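Local coordinates for protein beta-glucosidase (Chaetomella raphigera, PDB 6JXG) that probably hydrolyses terminal, non-reducing beta-D-glucosyl residues to release beta-D-glucose, as a secreted family 3 glycoside hydrolase of cellulose breakdown, at residues A79-W82 with L86-S89; L487-I492 with P569-G574; I501-V506 with G527-T532. All blocks are in the same frame, centred on the assembly; numbering follows the deposited sequence.

In the fold
The three contacts form a chain of neighbours, with contact 3 in the middle: its centre lies about 13 Å from that of contact 1 and about 10 Å from that of contact 2, while the centres of contacts 1 and 2 are about 23 Å apart. Contact 1 belongs to the N-terminal, TIM-barrel domain, and the other two to the C-terminal domain of the family 3 fold. The loop 527-532 joins all three. Lys528 O probably accepts a hydrogen bond from Trp82 NE1 (3.0 Å), and Leu529 O probably accepts one from Gly574 N (2.9 Å). Contacts 1 and 2 also meet directly, where Trp82 CH2 packs on Phe573 CE2 at 3.6 Å.

Contact 1: residues A79-W82 with L86-S89; sequences ASTW and LIYS
Leu86 and Ile87 both lean on Thr81, the one residue of the 79-82 turn that either of them meets. The meeting is loose, by van der Waals contact alone, and the two segments bury only 140 Å² between them. Leu86 comes first along helix 84-100. Its side chain sets out toward the turn, and the branch ending in CD1 comes up against the backbone-proximal part of the threonine, CD1 to Thr81 CB being 4.4 Å. Its backbone N has a weak hydrogen bond to Asp83 OD1 in the short connection between the segments.

Ile87 follows, and the outer part of its side chain reaches toward the turn. Its CG1 lies 4.3 Å from Thr81 OG1, a van der Waals contact with an oxygen whose polar needs are met elsewhere. With chi1 at 71°, OG1 sits between the backbone N and the carbonyl carbon. There it donates to Thr78 O, at the end of helix 75-79, and accepts from Asp83 N, the closure of an ST turn. The hydroxyl thus ties the end of one helix to the approach to the next. Ala79 to Trp82 make a type I beta turn, closed by Trp82 N to Ala79 O at 2.9 Å, and Trp82 leaves helical geometry with positive phi.

Tyr88 and Ser89 stay clear of the turn, Tyr88 OH bonding Asp147 instead.

A short turn thus passes helix 75-79 into helix 84-100. Helix 131-147 packs on Ile87 through Asn140 and Thr141, and helix 323-332 packs on Leu86 through Ala328 and Ile329. On the turn's side, Lys655 NZ bonds Thr81 O, Phe653 meets the Trp82 ring edge-to-face, and Val631 and Gln633 of strand 628-637 touch the same indole.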
loop_
_atom_site.group_PDB
_atom_site.type_symbol
_atom_site.label_atom_id
_atom_site.label_comp_id
_atom_site.label_asym_id
_atom_site.label_seq_id
_atom_site.Cartn_x
_atom_site.Cartn_y
_atom_site.Cartn_z
ATOM N N ALA A 79 1.119 -6.210 -0.241
ATOM C CA ALA A 79 0.079 -6.677 0.723
ATOM C C ALA A 79 -0.432 -8.020 0.359
ATOM O O ALA A 79 -0.643 -8.847 1.265
ATOM C CB ALA A 79 -1.057 -5.710 0.889
ATOM N N SER A 80 -0.575 -8.290 -0.941
ATOM C CA SER A 80 -1.094 -9.553 -1.446
ATOM C C SER A 80 -0.266 -10.790 -1.117
ATOM O O SER A 80 -0.760 -11.931 -1.234
ATOM C CB SER A 80 -1.385 -9.529 -2.956
ATOM O OG SER A 80 -2.291 -8.451 -3.312
ATOM N N THR A 81 1.002 -10.565 -0.708
ATOM C CA THR A 81 1.829 -11.667 -0.232
ATOM C C THR A 81 1.480 -12.132 1.118
ATOM O O THR A 81 1.872 -13.247 1.462
ATOM C CB THR A 81 3.327 -11.275 -0.136
ATOM O OG1 THR A 81 3.487 -10.352 0.975
ATOM C CG2 THR A 81 3.771 -10.697 -1.470
ATOM N N TRP A 82 0.830 -11.255 1.908
ATOM C CA TRP A 82 0.501 -11.475 3.305
ATOM C C TRP A 82 1.749 -11.978 4.098
ATOM O O TRP A 82 1.629 -12.803 5.014
ATOM C CB TRP A 82 -0.639 -12.479 3.473
ATOM C CG TRP A 82 -1.931 -12.028 2.964
ATOM C CD1 TRP A 82 -2.256 -11.795 1.653
ATOM C CD2 TRP A 82 -3.148 -11.824 3.718
ATOM N NE1 TRP A 82 -3.577 -11.373 1.554
ATOM C CE2 TRP A 82 -4.153 -11.386 2.793
ATOM C CE3 TRP A 82 -3.489 -11.937 5.068
ATOM C CZ2 TRP A 82 -5.452 -11.087 3.175
ATOM C CZ3 TRP A 82 -4.808 -11.656 5.445
ATOM C CH2 TRP A 82 -5.762 -11.234 4.489
ATOM N N LEU A 86 8.644 -10.425 3.674
ATOM C CA LEU A 86 8.885 -9.801 2.376
ATOM C C LEU A 86 8.581 -8.322 2.449
ATOM O O LEU A 86 9.236 -7.533 1.779
ATOM C CB LEU A 86 8.021 -10.465 1.296
ATOM C CG LEU A 86 8.478 -11.861 0.946
ATOM C CD1 LEU A 86 7.531 -12.445 -0.081
ATOM C CD2 LEU A 86 9.943 -11.878 0.459
ATOM N N ILE A 87 7.522 -7.946 3.225
ATOM C CA ILE A 87 7.131 -6.584 3.333
ATOM C C ILE A 87 8.305 -5.804 3.954
ATOM O O ILE A 87 8.678 -4.718 3.452
ATOM C CB ILE A 87 5.884 -6.429 4.218
ATOM C CG1 ILE A 87 4.727 -7.166 3.569
ATOM C CG2 ILE A 87 5.580 -4.936 4.362
ATOM C CD1 ILE A 87 3.403 -7.256 4.320
ATOM N N TYR A 88 8.879 -6.368 5.029
ATOM C CA TYR A 88 9.976 -5.691 5.695
ATOM C C TYR A 88 11.144 -5.565 4.737
ATOM O O TYR A 88 11.682 -4.480 4.599
ATOM C CB TYR A 88 10.427 -6.476 6.942
ATOM C CG TYR A 88 11.700 -5.948 7.479
ATOM C CD1 TYR A 88 11.708 -4.853 8.334
ATOM C CD2 TYR A 88 12.958 -6.514 7.087
ATOM C CE1 TYR A 88 12.911 -4.322 8.850
ATOM C CE2 TYR A 88 14.147 -5.975 7.610
ATOM C CZ TYR A 88 14.098 -4.875 8.468
ATOM O OH TYR A 88 15.266 -4.306 8.952
ATOM N N SER A 89 11.502 -6.650 4.035
ATOM C CA SER A 89 12.619 -6.608 3.116
ATOM C C SER A 89 12.489 -5.596 1.945
ATOM O O SER A 89 13.446 -4.947 1.561
ATOM C CB SER A 89 12.944 -8.002 2.538
ATOM O OG SER A 89 13.451 -8.821 3.595
#

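Contact 2: residues L487-I492 with P569-G574; sequences LILEDI and PRFEFG
Glu490 and Arg570 mark the closest approach of the two backbones, with CA atoms 8.2 Å apart, so side chains must span the gap between the start of helix 490-493 and the segment 569-574. Glu490 is bent at chi2, which swings its carboxylate over to the arginine. Arg570 grips it side-on with two nitrogens: NE to OE1 of Glu490 at 2.9 Å and NH2 to OE2 of Glu490 at 2.8 Å. Both bonds are nearly straight (173° and 172°) and use the syn lone pairs of the oxygens. The two flat groups lie 12° from coplanar, so this bidentate salt bridge fixes the rotation of both. As the first residue of the helix after the N-cap Leu489, Glu490 carries a charge that the helix dipole would probably also favour.

Next to the bridge the contact is apolar. Leu489 CD1 comes to the edge of the Phe571 ring, 4.2 Å from CE2, the two side chains crossing at about a right angle. One face of that ring carries Arg570 CG, placed toward the rim. Leu337 of strand 335-339 touches both Leu489 and Phe571.

Arg570 and Phe571 together face Ile533, with backbone hydrogen bonds to it: a classic beta bulge, here within the C-terminal domain of a family 3 glycoside hydrolase.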
loop_
_atom_site.group_PDB
_atom_site.type_symbol
_atom_site.label_atom_id
_atom_site.label_comp_id
_atom_site.label_asym_id
_atom_site.label_seq_id
_atom_site.Cartn_x
_atom_site.Cartn_y
_atom_site.Cartn_z
ATOM N N LEU A 487 -11.800 -6.315 -10.259
ATOM C CA LEU A 487 -12.506 -6.314 -11.501
ATOM C C LEU A 487 -13.706 -7.308 -11.355
ATOM O O LEU A 487 -13.624 -8.287 -10.641
ATOM C CB LEU A 487 -11.626 -6.766 -12.658
ATOM C CG LEU A 487 -10.448 -5.900 -13.014
ATOM C CD1 LEU A 487 -9.528 -6.583 -13.962
ATOM C CD2 LEU A 487 -11.075 -4.646 -13.642
ATOM N N ILE A 488 -14.754 -7.067 -12.125
ATOM C CA ILE A 488 -15.874 -7.998 -12.203
ATOM C C ILE A 488 -15.479 -8.988 -13.309
ATOM O O ILE A 488 -15.208 -8.611 -14.434
ATOM C CB ILE A 488 -17.190 -7.252 -12.532
ATOM C CG1 ILE A 488 -17.446 -6.101 -11.552
ATOM C CG2 ILE A 488 -18.374 -8.228 -12.651
ATOM C CD1 ILE A 488 -17.619 -6.504 -10.089
ATOM N N LEU A 489 -15.461 -10.253 -12.952
ATOM C CA LEU A 489 -14.955 -11.299 -13.789
ATOM C C LEU A 489 -16.077 -12.228 -14.290
ATOM O O LEU A 489 -15.771 -13.209 -14.960
ATOM C CB LEU A 489 -13.924 -12.108 -13.051
ATOM C CG LEU A 489 -12.720 -11.334 -12.514
ATOM C CD1 LEU A 489 -11.708 -12.256 -11.838
ATOM C CD2 LEU A 489 -12.076 -10.649 -13.692
ATOM N N GLU A 490 -17.334 -11.881 -14.010
ATOM C CA GLU A 490 -18.469 -12.746 -14.342
ATOM C C GLU A 490 -18.496 -13.116 -15.840
ATOM O O GLU A 490 -18.692 -14.259 -16.184
ATOM C CB GLU A 490 -19.797 -12.083 -13.970
ATOM C CG GLU A 490 -19.947 -11.817 -12.483
ATOM C CD GLU A 490 -19.786 -13.067 -11.642
ATOM O OE1 GLU A 490 -18.781 -13.231 -10.926
ATOM O OE2 GLU A 490 -20.662 -13.935 -11.730
ATOM N N ASP A 491 -18.228 -12.168 -16.725
ATOM C CA ASP A 491 -18.165 -12.536 -18.151
ATOM C C ASP A 491 -17.082 -13.533 -18.506
ATOM O O ASP A 491 -17.246 -14.378 -19.439
ATOM C CB ASP A 491 -17.949 -11.295 -19.026
ATOM C CG ASP A 491 -19.122 -10.372 -19.015
ATOM O OD1 ASP A 491 -20.212 -10.841 -18.649
ATOM O OD2 ASP A 491 -18.939 -9.147 -19.255
ATOM N N ILE A 492 -15.952 -13.459 -17.803
ATOM C CA ILE A 492 -14.850 -14.344 -18.080
ATOM C C ILE A 492 -15.168 -15.723 -17.530
ATOM O O ILE A 492 -14.984 -16.721 -18.238
ATOM C CB ILE A 492 -13.529 -13.787 -17.534
ATOM C CG1 ILE A 492 -13.177 -12.615 -18.428
ATOM C CG2 ILE A 492 -12.469 -14.879 -17.453
ATOM C CD1 ILE A 492 -11.959 -11.826 -17.969
ATOM N N PRO A 569 -19.739 -12.645 -2.441
ATOM C CA PRO A 569 -18.839 -12.107 -3.425
ATOM C C PRO A 569 -18.560 -13.209 -4.385
ATOM O O PRO A 569 -18.926 -14.375 -4.095
ATOM C CB PRO A 569 -17.578 -11.748 -2.573
ATOM C CG PRO A 569 -17.674 -12.503 -1.276
ATOM C CD PRO A 569 -19.092 -12.996 -1.165
ATOM N N ARG A 570 -17.822 -12.917 -5.459
ATOM C CA ARG A 570 -17.343 -13.983 -6.316
ATOM C C ARG A 570 -16.107 -14.602 -5.704
ATOM O O ARG A 570 -16.050 -15.813 -5.523
ATOM C CB ARG A 570 -17.104 -13.486 -7.703
ATOM C CG ARG A 570 -16.390 -14.472 -8.596
ATOM C CD ARG A 570 -17.182 -15.812 -8.683
ATOM N NE ARG A 570 -18.448 -15.605 -9.352
ATOM C CZ ARG A 570 -19.519 -16.389 -9.226
ATOM N NH1 ARG A 570 -19.508 -17.460 -8.453
ATOM N NH2 ARG A 570 -20.625 -16.093 -9.876
ATOM N N PHE A 571 -15.111 -13.779 -5.377
ATOM C CA PHE A 571 -13.942 -14.230 -4.627
ATOM C C PHE A 571 -13.799 -13.261 -3.442
ATOM O O PHE A 571 -13.723 -12.034 -3.650
ATOM C CB PHE A 571 -12.717 -14.202 -5.504
ATOM C CG PHE A 571 -12.856 -15.044 -6.760
ATOM C CD1 PHE A 571 -13.001 -16.410 -6.648
ATOM C CD2 PHE A 571 -12.792 -14.455 -8.010
ATOM C CE1 PHE A 571 -13.118 -17.222 -7.817
ATOM C CE2 PHE A 571 -12.881 -15.246 -9.152
ATOM C CZ PHE A 571 -13.064 -16.624 -9.040
ATOM N N GLU A 572 -13.847 -13.820 -2.228
ATOM C CA GLU A 572 -13.805 -13.043 -1.028
ATOM C C GLU A 572 -12.412 -12.516 -0.671
ATOM O O GLU A 572 -11.357 -13.061 -1.089
ATOM C CB GLU A 572 -14.379 -13.873 0.130
ATOM C CG GLU A 572 -13.501 -15.045 0.548
ATOM C CD GLU A 572 -13.739 -16.379 -0.181
ATOM O OE1 GLU A 572 -14.387 -16.402 -1.248
ATOM O OE2 GLU A 572 -13.220 -17.383 0.329
ATOM N N PHE A 573 -12.406 -11.477 0.146
ATOM C CA PHE A 573 -11.181 -11.025 0.809
ATOM C C PHE A 573 -10.498 -12.220 1.468
ATOM O O PHE A 573 -11.147 -12.984 2.150
ATOM C CB PHE A 573 -11.532 -9.954 1.824
ATOM C CG PHE A 573 -10.367 -9.446 2.668
ATOM C CD1 PHE A 573 -9.556 -8.361 2.244
ATOM C CD2 PHE A 573 -10.048 -10.075 3.863
ATOM C CE1 PHE A 573 -8.482 -7.909 3.008
ATOM C CE2 PHE A 573 -8.991 -9.592 4.645
ATOM C CZ PHE A 573 -8.212 -8.503 4.223
ATOM N N GLY A 574 -9.195 -12.343 1.229
ATOM C CA GLY A 574 -8.378 -13.394 1.827
ATOM C C GLY A 574 -8.386 -14.705 1.097
ATOM O O GLY A 574 -7.729 -15.663 1.499
#

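Contact 3: residues I501-V506 with G527-T532; sequences IVWAGV and GKLPYT
The indole of Trp503 carries Leu529 on one face and the hydroxyl of Tyr531 at its edge. Leu529 CD2 stands over the face of the five-membered ring, 4.0 Å from its centroid, a CH-pi contact whose closest ring atom is CD1 of Trp503 at 3.7 Å. Tyr531 OH lies almost in the indole plane and takes the N-H of Trp503 NE1 at 2.8 Å. The bond is bent, 139° at the hydrogen, because the oxygen is displaced along the rim toward the six-membered ring, coming 3.2 Å from CZ2 of Trp503. The tyrosine ring in turn has Pro530 CD over the centre of one face, and the indole nitrogen at its edge. Turned 77° from each other, the two aromatic rings meet rim to rim, neither over the other's face, with CE1 of Tyr531 lying 3.9 Å from CZ2 of Trp503.

Torsions explain the approach. The first torsion of Trp503 turns the indole away from its own N, which throws it out from the end of its strand toward the 527-532 loop. Tyr531 instead holds CG between its backbone N and carbonyl carbon (chi1 44°), bringing the phenol back toward that indole. All three residues are buried, so the N-H of the tryptophan finds its acceptor inside the protein, and the bond holds the NE1 edge of the indole against Tyr531.

Trp503 ends strand 498-503, which runs between antiparallel 335-339 and parallel 477-483. Val335 and Leu337 from the first neighbour, and Ile481 and Ser483 from the second, also touch the tryptophan. Beyond the sheet, Tyr531 touches Asp558 just before helix 559-564, while Pro530 rests on Ser80, next to helix 75-79 of the N-terminal part.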
loop_
_atom_site.group_PDB
_atom_site.type_symbol
_atom_site.label_atom_id
_atom_site.label_comp_id
_atom_site.label_asym_id
_atom_site.label_seq_id
_atom_site.Cartn_x
_atom_site.Cartn_y
_atom_site.Cartn_z
ATOM N N ILE A 501 -7.557 -18.891 -13.884
ATOM C CA ILE A 501 -7.449 -17.453 -13.847
ATOM C C ILE A 501 -6.355 -17.120 -12.801
ATOM O O ILE A 501 -6.462 -17.486 -11.629
ATOM C CB ILE A 501 -8.775 -16.780 -13.482
ATOM C CG1 ILE A 501 -9.845 -17.112 -14.511
ATOM C CG2 ILE A 501 -8.617 -15.280 -13.461
ATOM C CD1 ILE A 501 -11.163 -16.524 -14.119
ATOM N N VAL A 502 -5.305 -16.448 -13.274
ATOM C CA VAL A 502 -4.199 -16.013 -12.430
ATOM C C VAL A 502 -4.271 -14.513 -12.212
ATOM O O VAL A 502 -4.130 -13.767 -13.152
ATOM C CB VAL A 502 -2.898 -16.349 -13.132
ATOM C CG1 VAL A 502 -1.741 -15.898 -12.285
ATOM C CG2 VAL A 502 -2.909 -17.856 -13.522
ATOM N N TRP A 503 -4.567 -14.084 -10.979
ATOM C CA TRP A 503 -4.618 -12.677 -10.616
ATOM C C TRP A 503 -3.178 -12.276 -10.246
ATOM O O TRP A 503 -2.719 -12.424 -9.087
ATOM C CB TRP A 503 -5.598 -12.517 -9.468
ATOM C CG TRP A 503 -5.931 -11.192 -9.127
ATOM C CD1 TRP A 503 -5.390 -10.480 -8.097
ATOM C CD2 TRP A 503 -6.939 -10.376 -9.727
ATOM N NE1 TRP A 503 -5.956 -9.239 -8.064
ATOM C CE2 TRP A 503 -6.935 -9.146 -9.036
ATOM C CE3 TRP A 503 -7.824 -10.547 -10.776
ATOM C CZ2 TRP A 503 -7.740 -8.109 -9.389
ATOM C CZ3 TRP A 503 -8.629 -9.495 -11.146
ATOM C CH2 TRP A 503 -8.593 -8.296 -10.455
ATOM N N ALA A 504 -2.465 -11.760 -11.230
ATOM C CA ALA A 504 -1.006 -11.600 -11.095
ATOM C C ALA A 504 -0.617 -10.244 -10.519
ATOM O O ALA A 504 0.541 -10.039 -10.143
ATOM C CB ALA A 504 -0.380 -11.749 -12.469
ATOM N N GLY A 505 -1.579 -9.309 -10.488
ATOM C CA GLY A 505 -1.385 -7.976 -9.925
ATOM C C GLY A 505 -0.500 -7.069 -10.738
ATOM O O GLY A 505 -0.431 -7.215 -11.956
ATOM N N VAL A 506 0.230 -6.176 -10.051
ATOM C CA VAL A 506 1.030 -5.132 -10.655
ATOM C C VAL A 506 2.316 -5.058 -9.837
ATOM O O VAL A 506 2.348 -4.597 -8.707
ATOM C CB VAL A 506 0.293 -3.782 -10.777
ATOM C CG1 VAL A 506 -0.723 -3.863 -11.906
ATOM C CG2 VAL A 506 -0.511 -3.478 -9.522
ATOM N N GLY A 527 -0.374 -16.244 -2.761
ATOM C CA GLY A 527 -0.950 -14.968 -2.536
ATOM C C GLY A 527 -2.404 -15.132 -2.166
ATOM O O GLY A 527 -2.962 -16.156 -2.449
ATOM N N LYS A 528 -2.982 -14.152 -1.473
ATOM C CA LYS A 528 -4.441 -14.124 -1.158
ATOM C C LYS A 528 -4.977 -12.722 -1.498
ATOM O O LYS A 528 -4.273 -11.683 -1.300
ATOM C CB LYS A 528 -4.695 -14.393 0.370
ATOM C CG LYS A 528 -4.137 -15.704 0.906
ATOM C CD LYS A 528 -4.957 -16.892 0.424
ATOM C CE LYS A 528 -4.708 -18.071 1.357
ATOM N NZ LYS A 528 -5.156 -19.369 0.825
ATOM N N LEU A 529 -6.220 -12.631 -1.953
ATOM C CA LEU A 529 -6.745 -11.318 -2.306
ATOM C C LEU A 529 -6.758 -10.374 -1.109
ATOM O O LEU A 529 -7.168 -10.761 -0.006
ATOM C CB LEU A 529 -8.142 -11.438 -2.819
ATOM C CG LEU A 529 -8.396 -12.067 -4.172
ATOM C CD1 LEU A 529 -9.890 -12.123 -4.373
ATOM C CD2 LEU A 529 -7.721 -11.284 -5.318
ATOM N N PRO A 530 -6.313 -9.110 -1.310
ATOM C CA PRO A 530 -6.382 -8.098 -0.283
ATOM C C PRO A 530 -7.600 -7.206 -0.408
ATOM O O PRO A 530 -7.712 -6.240 0.303
ATOM C CB PRO A 530 -5.110 -7.268 -0.543
ATOM C CG PRO A 530 -4.998 -7.234 -2.051
ATOM C CD PRO A 530 -5.466 -8.670 -2.445
ATOM N N TYR A 531 -8.512 -7.577 -1.294
ATOM C CA TYR A 531 -9.811 -6.931 -1.480
ATOM C C TYR A 531 -10.806 -7.930 -2.033
ATOM O O TYR A 531 -10.453 -9.076 -2.313
ATOM C CB TYR A 531 -9.661 -5.722 -2.388
ATOM C CG TYR A 531 -8.775 -5.986 -3.598
ATOM C CD1 TYR A 531 -9.101 -6.956 -4.526
ATOM C CD2 TYR A 531 -7.597 -5.235 -3.811
ATOM C CE1 TYR A 531 -8.301 -7.200 -5.603
ATOM C CE2 TYR A 531 -6.799 -5.485 -4.907
ATOM C CZ TYR A 531 -7.160 -6.475 -5.787
ATOM O OH TYR A 531 -6.349 -6.682 -6.880
ATOM N N THR A 532 -12.061 -7.542 -2.061
ATOM C CA THR A 532 -13.113 -8.429 -2.529
ATOM C C THR A 532 -13.367 -8.256 -3.981
ATOM O O THR A 532 -13.372 -7.096 -4.451
ATOM C CB THR A 532 -14.428 -8.151 -1.761
ATOM O OG1 THR A 532 -14.249 -8.343 -0.385
ATOM C CG2 THR A 532 -15.598 -9.044 -2.210
#